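Local coordinates for protein toxin PAU_02230 (Photorhabdus asymbiotica subsp. asymbiotica ATCC 43949, PDB 6HV6) that is a bacterial toxin of the insect and human pathogen Photorhabdus asymbiotica, modelled here as a fragment that combines a helical part with an antiparallel beta sheet, at residues Gln121-Phe125 and Thr145-Leu150; Asn82-Met86 and Ile134-Ile138; Arg75-Asn79 and Ser129-Lys133. The protein carries 1 engineered substitution. All blocks are in the same frame, centred on the assembly; numbering follows the deposited sequence.

Interaction 1 of 3, residues Gln121-Phe125 and Thr145-Leu150; sequences QYDNF and TTKGVL
Tyr122 and Phe125 present their rings to one side of the helix that holds Thr145-Leu150. Val149 CG2 sits over the centre of the Tyr122 ring, 3.8 Å from its centroid and 11° off the normal, a CH-pi contact. Its other methyl, CG1, reaches back to Tyr122 CB at 3.7 Å. CG1 is anti to the backbone N (chi1 166°), which spreads the two methyls along the tyrosine. Farther out, Tyr122 OH meets Thr145 CG2 at 3.4 Å. The Phe125 ring has Leu150 CD2 over one face, 3.9 Å from the centroid and 15° off the normal, a second CH-pi contact. On its opposite face lies OD1 of the neighbouring Asn124. Thr146 CG2 comes to the ring edge, 3.4 Å from Phe125 CE2, while Thr146 OG1 lies at the edge of the Tyr122 ring.

The loop backbone sets the two rings side by side. Phe125 N donates to Tyr122 O at 2.9 Å, closing a turn. Thr146 OG1 is held by Asp143, just before the segment. Lys153, one turn further along helix 144-176, touches the side chains of both Tyr122 and Phe125, and Leu150 also packs on Arg136 and Tyr137 of helix 130-138.

The contact is plain packing of the 116-129 loop on the start of a long helix. Methyls against ring faces and edges make most of it, so its hold is probably largely dispersive and rests on shape.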
loop_
_atom_site.group_PDB
_atom_site.type_symbol
_atom_site.label_atom_id
_atom_site.label_comp_id
_atom_site.label_asym_id
_atom_site.label_seq_id
_atom_site.Cartn_x
_atom_site.Cartn_y
_atom_site.Cartn_z
ATOM N N GLN A 121 6.653 -33.996 -12.076
ATOM C CA GLN A 121 7.574 -34.707 -11.205
ATOM C C GLN A 121 7.578 -34.151 -9.784
ATOM O O GLN A 121 8.269 -34.705 -8.931
ATOM C CB GLN A 121 8.988 -34.696 -11.799
ATOM C CG GLN A 121 9.536 -33.328 -12.125
ATOM C CD GLN A 121 9.298 -32.910 -13.566
ATOM O OE1 GLN A 121 8.161 -32.871 -14.047
ATOM N NE2 GLN A 121 10.380 -32.581 -14.261
ATOM N N TYR A 122 6.813 -33.099 -9.487
ATOM C CA TYR A 122 6.679 -32.623 -8.115
ATOM C C TYR A 122 5.280 -32.836 -7.560
ATOM O O TYR A 122 4.941 -32.248 -6.522
ATOM C CB TYR A 122 7.076 -31.155 -8.039
ATOM C CG TYR A 122 8.490 -30.985 -8.519
ATOM C CD1 TYR A 122 9.556 -31.174 -7.650
ATOM C CD2 TYR A 122 8.763 -30.690 -9.841
ATOM C CE1 TYR A 122 10.856 -31.041 -8.084
ATOM C CE2 TYR A 122 10.075 -30.551 -10.285
ATOM C CZ TYR A 122 11.112 -30.742 -9.396
ATOM O OH TYR A 122 12.415 -30.609 -9.802
ATOM N N ASP A 123 4.475 -33.682 -8.218
ATOM C CA ASP A 123 3.091 -33.883 -7.811
ATOM C C ASP A 123 2.991 -34.374 -6.376
ATOM O O ASP A 123 1.958 -34.183 -5.728
ATOM C CB ASP A 123 2.413 -34.895 -8.725
ATOM C CG ASP A 123 2.004 -34.304 -10.066
ATOM O OD1 ASP A 123 1.898 -33.066 -10.196
ATOM O OD2 ASP A 123 1.771 -35.099 -10.979
ATOM N N ASN A 124 4.033 -35.036 -5.876
ATOM C CA ASN A 124 3.980 -35.530 -4.505
ATOM C C ASN A 124 3.823 -34.399 -3.498
ATOM O O ASN A 124 3.379 -34.645 -2.371
ATOM C CB ASN A 124 5.242 -36.330 -4.188
ATOM C CG ASN A 124 6.447 -35.437 -3.966
ATOM O OD1 ASN A 124 7.046 -34.938 -4.914
ATOM N ND2 ASN A 124 6.795 -35.214 -2.702
ATOM N N PHE A 125 4.177 -33.165 -3.872
ATOM C CA PHE A 125 3.987 -32.040 -2.969
ATOM C C PHE A 125 2.542 -31.567 -2.940
ATOM O O PHE A 125 2.150 -30.879 -1.994
ATOM C CB PHE A 125 4.895 -30.862 -3.368
ATOM C CG PHE A 125 6.359 -31.142 -3.192
ATOM C CD1 PHE A 125 6.824 -31.770 -2.056
ATOM C CD2 PHE A 125 7.270 -30.777 -4.163
ATOM C CE1 PHE A 125 8.173 -32.027 -1.876
ATOM C CE2 PHE A 125 8.616 -31.044 -3.995
ATOM C CZ PHE A 125 9.065 -31.676 -2.855
ATOM N N THR A 145 16.001 -26.226 -7.192
ATOM C CA THR A 145 14.831 -26.352 -8.056
ATOM C C THR A 145 13.593 -26.661 -7.230
ATOM O O THR A 145 12.539 -26.039 -7.398
ATOM C CB THR A 145 15.073 -27.443 -9.097
ATOM O OG1 THR A 145 16.250 -27.119 -9.852
ATOM C CG2 THR A 145 13.882 -27.562 -10.052
ATOM N N THR A 146 13.726 -27.601 -6.298
ATOM C CA THR A 146 12.586 -28.073 -5.528
ATOM C C THR A 146 12.059 -26.977 -4.620
ATOM O O THR A 146 10.842 -26.802 -4.491
ATOM C CB THR A 146 13.012 -29.319 -4.741
ATOM O OG1 THR A 146 13.504 -30.288 -5.664
ATOM C CG2 THR A 146 11.864 -29.930 -3.974
ATOM N N LYS A 147 12.963 -26.218 -3.994
ATOM C CA LYS A 147 12.538 -25.059 -3.221
ATOM C C LYS A 147 11.756 -24.074 -4.091
ATOM O O LYS A 147 10.710 -23.569 -3.675
ATOM C CB LYS A 147 13.753 -24.385 -2.583
ATOM C CG LYS A 147 14.474 -25.206 -1.478
ATOM C CD LYS A 147 15.431 -24.291 -0.707
ATOM C CE LYS A 147 16.552 -25.058 0.023
ATOM N NZ LYS A 147 16.052 -26.092 0.993
ATOM N N GLY A 148 12.236 -23.796 -5.310
ATOM C CA GLY A 148 11.491 -22.904 -6.195
ATOM C C GLY A 148 10.095 -23.422 -6.492
ATOM O O GLY A 148 9.113 -22.684 -6.402
ATOM N N VAL A 149 9.990 -24.713 -6.826
ATOM C CA VAL A 149 8.692 -25.350 -7.039
ATOM C C VAL A 149 7.794 -25.155 -5.821
ATOM O O VAL A 149 6.617 -24.804 -5.944
ATOM C CB VAL A 149 8.879 -26.849 -7.354
ATOM C CG1 VAL A 149 7.553 -27.590 -7.226
ATOM C CG2 VAL A 149 9.465 -27.042 -8.757
ATOM N N LEU A 150 8.342 -25.390 -4.624
ATOM C CA LEU A 150 7.558 -25.262 -3.401
ATOM C C LEU A 150 7.087 -23.832 -3.206
ATOM O O LEU A 150 5.934 -23.598 -2.835
ATOM C CB LEU A 150 8.383 -25.721 -2.187
ATOM C CG LEU A 150 8.524 -27.235 -2.064
ATOM C CD1 LEU A 150 9.684 -27.622 -1.120
ATOM C CD2 LEU A 150 7.198 -27.866 -1.592
#

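Interaction 2 of 3, residues Asn82-Met86 and Ile134-Ile138; sequences NFDTM and IERYI
Ile134 puts its CG2 methyl against the first turn of the partner segment, 3.5 Å from Asn82 O and 3.7 Å from Asn82 CB. This is helix-to-helix packing: helix 130-138 lies beside helix 80-93. The axes of the two short segments come within 9.3 Å, their N-to-C directions 42° apart. With CG1 of Ile134 anti to the carbonyl carbon (chi1 -65°), the two branches part: CG2 faces Asn82 and CG1 faces Met86. The CG1 branch runs deeper. There CG1 meets Met86 SD at 4.0 Å, and CD1 comes to the edge of the Phe83 ring. Met154 of helix 144-176 touches both Ile134 and Met86.

Glu135 is at the margin. Its CG lies beside the Asn82 amide nitrogen, and the amide and carboxylate planes are nearly perpendicular. Glu135 OE1 makes a long, weak ion pair with Lys132 NZ.

Tyr137 turns a ring face to Met86. Met86 CG stands 3.8 Å from the ring centroid, offset toward the rim, in a CH-pi contact. The sulfur follows over the same ring, its SD 4.5 Å from the centroid, a Met-aromatic contact. The phenol oxygen is hydrogen-bonded to Tyr110 OH, which gives the ring's polar end a partner outside this helix pair. Met89 and Ala90, further along helix 80-93, also touch the Tyr137 side chain.

Ile138 closes the contact. Its CG1 lies between the backbone N and the carbonyl carbon (chi1 66°), and CD1 extends back to the Asn82 side chain. The CG2 methyl goes the other way, meeting Met86 CB and, at 3.8 Å, Thr85 CG2.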
loop_
_atom_site.group_PDB
_atom_site.type_symbol
_atom_site.label_atom_id
_atom_site.label_comp_id
_atom_site.label_asym_id
_atom_site.label_seq_id
_atom_site.Cartn_x
_atom_site.Cartn_y
_atom_site.Cartn_z
ATOM N N ASN A 82 8.724 -21.314 11.275
ATOM C CA ASN A 82 9.113 -21.899 9.994
ATOM C C ASN A 82 8.809 -20.948 8.840
ATOM O O ASN A 82 9.596 -20.840 7.896
ATOM C CB ASN A 82 8.419 -23.242 9.782
ATOM C CG ASN A 82 8.943 -24.312 10.711
ATOM O OD1 ASN A 82 9.955 -24.113 11.377
ATOM N ND2 ASN A 82 8.264 -25.455 10.757
ATOM N N PHE A 83 7.674 -20.252 8.897
ATOM C CA PHE A 83 7.365 -19.263 7.870
ATOM C C PHE A 83 8.463 -18.208 7.786
ATOM O O PHE A 83 8.943 -17.884 6.696
ATOM C CB PHE A 83 6.010 -18.618 8.157
ATOM C CG PHE A 83 5.595 -17.587 7.137
ATOM C CD1 PHE A 83 4.923 -17.963 5.989
ATOM C CD2 PHE A 83 5.868 -16.240 7.339
ATOM C CE1 PHE A 83 4.543 -17.020 5.051
ATOM C CE2 PHE A 83 5.485 -15.291 6.403
ATOM C CZ PHE A 83 4.823 -15.681 5.259
ATOM N N ASP A 84 8.882 -17.670 8.936
ATOM C CA ASP A 84 9.935 -16.657 8.950
ATOM C C ASP A 84 11.244 -17.204 8.381
ATOM O O ASP A 84 11.929 -16.518 7.615
ATOM C CB ASP A 84 10.140 -16.130 10.374
ATOM C CG ASP A 84 8.893 -15.440 10.942
ATOM O OD1 ASP A 84 8.035 -14.973 10.158
ATOM O OD2 ASP A 84 8.773 -15.359 12.184
ATOM N N THR A 85 11.604 -18.440 8.738
ATOM C CA THR A 85 12.795 -19.066 8.169
ATOM C C THR A 85 12.702 -19.161 6.647
ATOM O O THR A 85 13.664 -18.857 5.931
ATOM C CB THR A 85 12.994 -20.455 8.783
ATOM O OG1 THR A 85 13.235 -20.322 10.187
ATOM C CG2 THR A 85 14.178 -21.153 8.156
ATOM N N MET A 86 11.543 -19.572 6.133
ATOM C CA MET A 86 11.380 -19.663 4.684
ATOM C C MET A 86 11.530 -18.296 4.023
ATOM O O MET A 86 12.191 -18.166 2.984
ATOM C CB MET A 86 10.021 -20.267 4.348
ATOM C CG MET A 86 9.610 -20.056 2.894
ATOM S SD MET A 86 7.960 -20.700 2.570
ATOM C CE MET A 86 6.965 -19.436 3.356
ATOM N N ILE A 134 6.224 -25.878 3.860
ATOM C CA ILE A 134 7.222 -24.972 4.419
ATOM C C ILE A 134 8.364 -25.764 5.047
ATOM O O ILE A 134 9.537 -25.449 4.839
ATOM C CB ILE A 134 6.562 -24.019 5.437
ATOM C CG1 ILE A 134 5.554 -23.084 4.754
ATOM C CG2 ILE A 134 7.613 -23.197 6.144
ATOM C CD1 ILE A 134 4.746 -22.282 5.769
ATOM N N GLU A 135 8.043 -26.817 5.815
ATOM C CA GLU A 135 9.093 -27.659 6.388
ATOM C C GLU A 135 10.010 -28.219 5.308
ATOM O O GLU A 135 11.231 -28.263 5.486
ATOM C CB GLU A 135 8.490 -28.821 7.179
ATOM C CG GLU A 135 7.932 -28.469 8.512
ATOM C CD GLU A 135 7.415 -29.702 9.242
ATOM O OE1 GLU A 135 7.717 -30.831 8.791
ATOM O OE2 GLU A 135 6.701 -29.535 10.254
ATOM N N ARG A 136 9.440 -28.694 4.200
ATOM C CA ARG A 136 10.269 -29.225 3.120
ATOM C C ARG A 136 11.095 -28.116 2.472
ATOM O O ARG A 136 12.272 -28.315 2.150
ATOM C CB ARG A 136 9.390 -29.921 2.076
ATOM C CG ARG A 136 8.548 -31.062 2.656
ATOM C CD ARG A 136 9.442 -32.187 3.190
ATOM N NE ARG A 136 10.071 -32.871 2.068
ATOM C CZ ARG A 136 11.382 -33.039 1.923
ATOM N NH1 ARG A 136 12.213 -32.601 2.852
ATOM N NH2 ARG A 136 11.855 -33.661 0.849
ATOM N N TYR A 137 10.510 -26.935 2.314
ATOM C CA TYR A 137 11.252 -25.825 1.721
ATOM C C TYR A 137 12.492 -25.512 2.545
ATOM O O TYR A 137 13.591 -25.343 2.004
ATOM C CB TYR A 137 10.353 -24.597 1.629
ATOM C CG TYR A 137 10.995 -23.374 0.999
ATOM C CD1 TYR A 137 11.911 -22.585 1.704
ATOM C CD2 TYR A 137 10.649 -22.985 -0.287
ATOM C CE1 TYR A 137 12.474 -21.445 1.118
ATOM C CE2 TYR A 137 11.206 -21.868 -0.873
ATOM C CZ TYR A 137 12.114 -21.103 -0.177
ATOM O OH TYR A 137 12.650 -19.984 -0.799
ATOM N N ILE A 138 12.331 -25.422 3.868
ATOM C CA ILE A 138 13.455 -25.019 4.700
ATOM C C ILE A 138 14.407 -26.167 4.983
ATOM O O ILE A 138 15.494 -25.927 5.513
ATOM C CB ILE A 138 12.968 -24.381 6.016
ATOM C CG1 ILE A 138 12.239 -25.382 6.897
ATOM C CG2 ILE A 138 12.036 -23.212 5.720
ATOM C CD1 ILE A 138 11.718 -24.752 8.174
#

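Interaction 3 of 3, residues Arg75-Asn79 and Ser129-Lys133; sequences RIKYN and SLDKK
Asp131 reaches across from the first turn of its helix and takes the backbone N-H of Asn79. The bond from Asn79 N to Asp131 OD1 is 2.7 Å long and nearly straight, at 168°. It uses the syn lone pair of OD1, the side facing OD2. The carboxylate also rests against the chain it grips: OD1 is 3.4 Å from Asn79 CB, and OD2 is 3.5 Å from Tyr78 CA. Lys77 NZ is 4.7 Å from Asp131 OD2, too far for contact, but its charge could still help stabilise the carboxylate.

Both segments lead into helices, and each has a polar residue at the N-cap. Ser129 OG accepts from Lys132 N at 3.1 Å, capping helix 130-138. Asn79 OD1 accepts from Asn82 N, capping helix 80-93. Asp131 thus ties the first turn of one helix to the N-cap residue of the other.

Leu130 supplies the apolar half. Its CG is anti to the backbone N (chi1 177°), and CD2 points at the incoming chain. There it meets Ile76 CG2 at 4.0 Å, the two side chains crossing at about a right angle, and lies 4.3 Å from Tyr78 CB. The Tyr78 ring leads away from this segment and meets the Phe83 ring, their planes at about 55°. Ile161 of helix 144-176 touches both Ile76 and Tyr78.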
loop_
_atom_site.group_PDB
_atom_site.type_symbol
_atom_site.label_atom_id
_atom_site.label_comp_id
_atom_site.label_asym_id
_atom_site.label_seq_id
_atom_site.Cartn_x
_atom_site.Cartn_y
_atom_site.Cartn_z
ATOM N N ARG A 75 -7.823 -15.580 8.697
ATOM C CA ARG A 75 -6.592 -15.999 9.358
ATOM C C ARG A 75 -6.139 -17.345 8.812
ATOM O O ARG A 75 -6.925 -18.290 8.725
ATOM C CB ARG A 75 -6.817 -16.101 10.868
ATOM C CG ARG A 75 -5.548 -16.039 11.708
ATOM C CD ARG A 75 -5.789 -16.549 13.116
ATOM N NE ARG A 75 -5.564 -17.991 13.191
ATOM C CZ ARG A 75 -6.518 -18.912 13.079
ATOM N NH1 ARG A 75 -7.782 -18.549 12.902
ATOM N NH2 ARG A 75 -6.207 -20.200 13.151
ATOM N N ILE A 76 -4.863 -17.435 8.454
ATOM C CA ILE A 76 -4.268 -18.676 7.972
ATOM C C ILE A 76 -3.500 -19.311 9.121
ATOM O O ILE A 76 -2.742 -18.627 9.819
ATOM C CB ILE A 76 -3.344 -18.420 6.767
ATOM C CG1 ILE A 76 -4.076 -17.589 5.703
ATOM C CG2 ILE A 76 -2.869 -19.743 6.190
ATOM C CD1 ILE A 76 -5.224 -18.326 5.031
ATOM N N LYS A 77 -3.698 -20.609 9.323
ATOM C CA LYS A 77 -2.937 -21.358 10.318
ATOM C C LYS A 77 -1.600 -21.787 9.720
ATOM O O LYS A 77 -1.566 -22.439 8.673
ATOM C CB LYS A 77 -3.728 -22.576 10.789
ATOM C CG LYS A 77 -3.147 -23.256 12.024
ATOM C CD LYS A 77 -2.879 -24.732 11.781
ATOM C CE LYS A 77 -2.222 -25.379 12.993
ATOM N NZ LYS A 77 -2.004 -26.844 12.806
ATOM N N TYR A 78 -0.504 -21.423 10.381
ATOM C CA TYR A 78 0.825 -21.826 9.940
ATOM C C TYR A 78 1.800 -21.644 11.093
ATOM O O TYR A 78 1.541 -20.895 12.036
ATOM C CB TYR A 78 1.282 -21.019 8.717
ATOM C CG TYR A 78 1.435 -19.552 9.009
ATOM C CD1 TYR A 78 0.333 -18.706 9.000
ATOM C CD2 TYR A 78 2.679 -19.007 9.305
ATOM C CE1 TYR A 78 0.461 -17.378 9.285
ATOM C CE2 TYR A 78 2.818 -17.670 9.592
ATOM C CZ TYR A 78 1.703 -16.859 9.579
ATOM O OH TYR A 78 1.827 -15.527 9.863
ATOM N N ASN A 79 2.929 -22.341 11.004
ATOM C CA ASN A 79 3.994 -22.196 11.992
ATOM C C ASN A 79 4.770 -20.919 11.697
ATOM O O ASN A 79 5.475 -20.830 10.685
ATOM C CB ASN A 79 4.917 -23.408 11.970
ATOM C CG ASN A 79 5.931 -23.377 13.099
ATOM O OD1 ASN A 79 6.843 -22.552 13.112
ATOM N ND2 ASN A 79 5.767 -24.271 14.060
ATOM N N SER A 129 0.156 -30.390 3.431
ATOM C CA SER A 129 -0.323 -29.176 4.075
ATOM C C SER A 129 0.670 -28.041 3.857
ATOM O O SER A 129 1.834 -28.256 3.506
ATOM C CB SER A 129 -0.507 -29.399 5.576
ATOM O OG SER A 129 0.756 -29.585 6.170
ATOM N N LEU A 130 0.198 -26.812 4.093
ATOM C CA LEU A 130 1.078 -25.651 3.985
ATOM C C LEU A 130 2.291 -25.793 4.906
ATOM O O LEU A 130 3.437 -25.637 4.474
ATOM C CB LEU A 130 0.294 -24.374 4.311
ATOM C CG LEU A 130 1.078 -23.065 4.310
ATOM C CD1 LEU A 130 1.760 -22.872 2.968
ATOM C CD2 LEU A 130 0.174 -21.880 4.635
ATOM N N ASP A 131 2.057 -26.105 6.180
ATOM C CA ASP A 131 3.181 -26.245 7.108
ATOM C C ASP A 131 4.171 -27.310 6.642
ATOM O O ASP A 131 5.383 -27.162 6.831
ATOM C CB ASP A 131 2.673 -26.574 8.509
ATOM C CG ASP A 131 2.430 -25.327 9.332
ATOM O OD1 ASP A 131 3.191 -24.356 9.164
ATOM O OD2 ASP A 131 1.478 -25.307 10.123
ATOM N N LYS A 132 3.672 -28.404 6.066
ATOM C CA LYS A 132 4.565 -29.442 5.565
ATOM C C LYS A 132 5.387 -28.929 4.387
ATOM O O LYS A 132 6.601 -29.147 4.326
ATOM C CB LYS A 132 3.765 -30.675 5.157
ATOM C CG LYS A 132 4.636 -31.889 4.898
ATOM C CD LYS A 132 5.572 -32.112 6.067
ATOM C CE LYS A 132 6.133 -33.517 6.086
ATOM N NZ LYS A 132 6.868 -33.751 7.358
ATOM N N LYS A 133 4.735 -28.254 3.436
ATOM C CA LYS A 133 5.457 -27.620 2.331
ATOM C C LYS A 133 6.537 -26.666 2.837
ATOM O O LYS A 133 7.646 -26.623 2.297
ATOM C CB LYS A 133 4.479 -26.868 1.421
ATOM C CG LYS A 133 3.518 -27.759 0.612
ATOM C CD LYS A 133 2.842 -26.913 -0.483
ATOM C CE LYS A 133 2.013 -27.764 -1.455
ATOM N NZ LYS A 133 0.694 -28.161 -0.861
#

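In the fold
Interactions 2 and 3 join the same two parts of the chain, helix 130-138 and the region of helix 80-93, with centres about 10 Å apart. Interaction 3 ties the helix starts together at the surface, with a charged group and a backbone N-H. Interaction 2 continues deeper along the helices and is mostly apolar. Interaction 1 belongs to the other flank, where the loop before helix 130-138 packs on helix 144-176 through ring faces and methyls. It is partly buried, like interaction 2. Lys147 NZ and Tyr137 O, 2.8 Å apart, link interactions 1 and 2, and Leu150 packs on helix 130-138. That helix therefore lies among all three contacts.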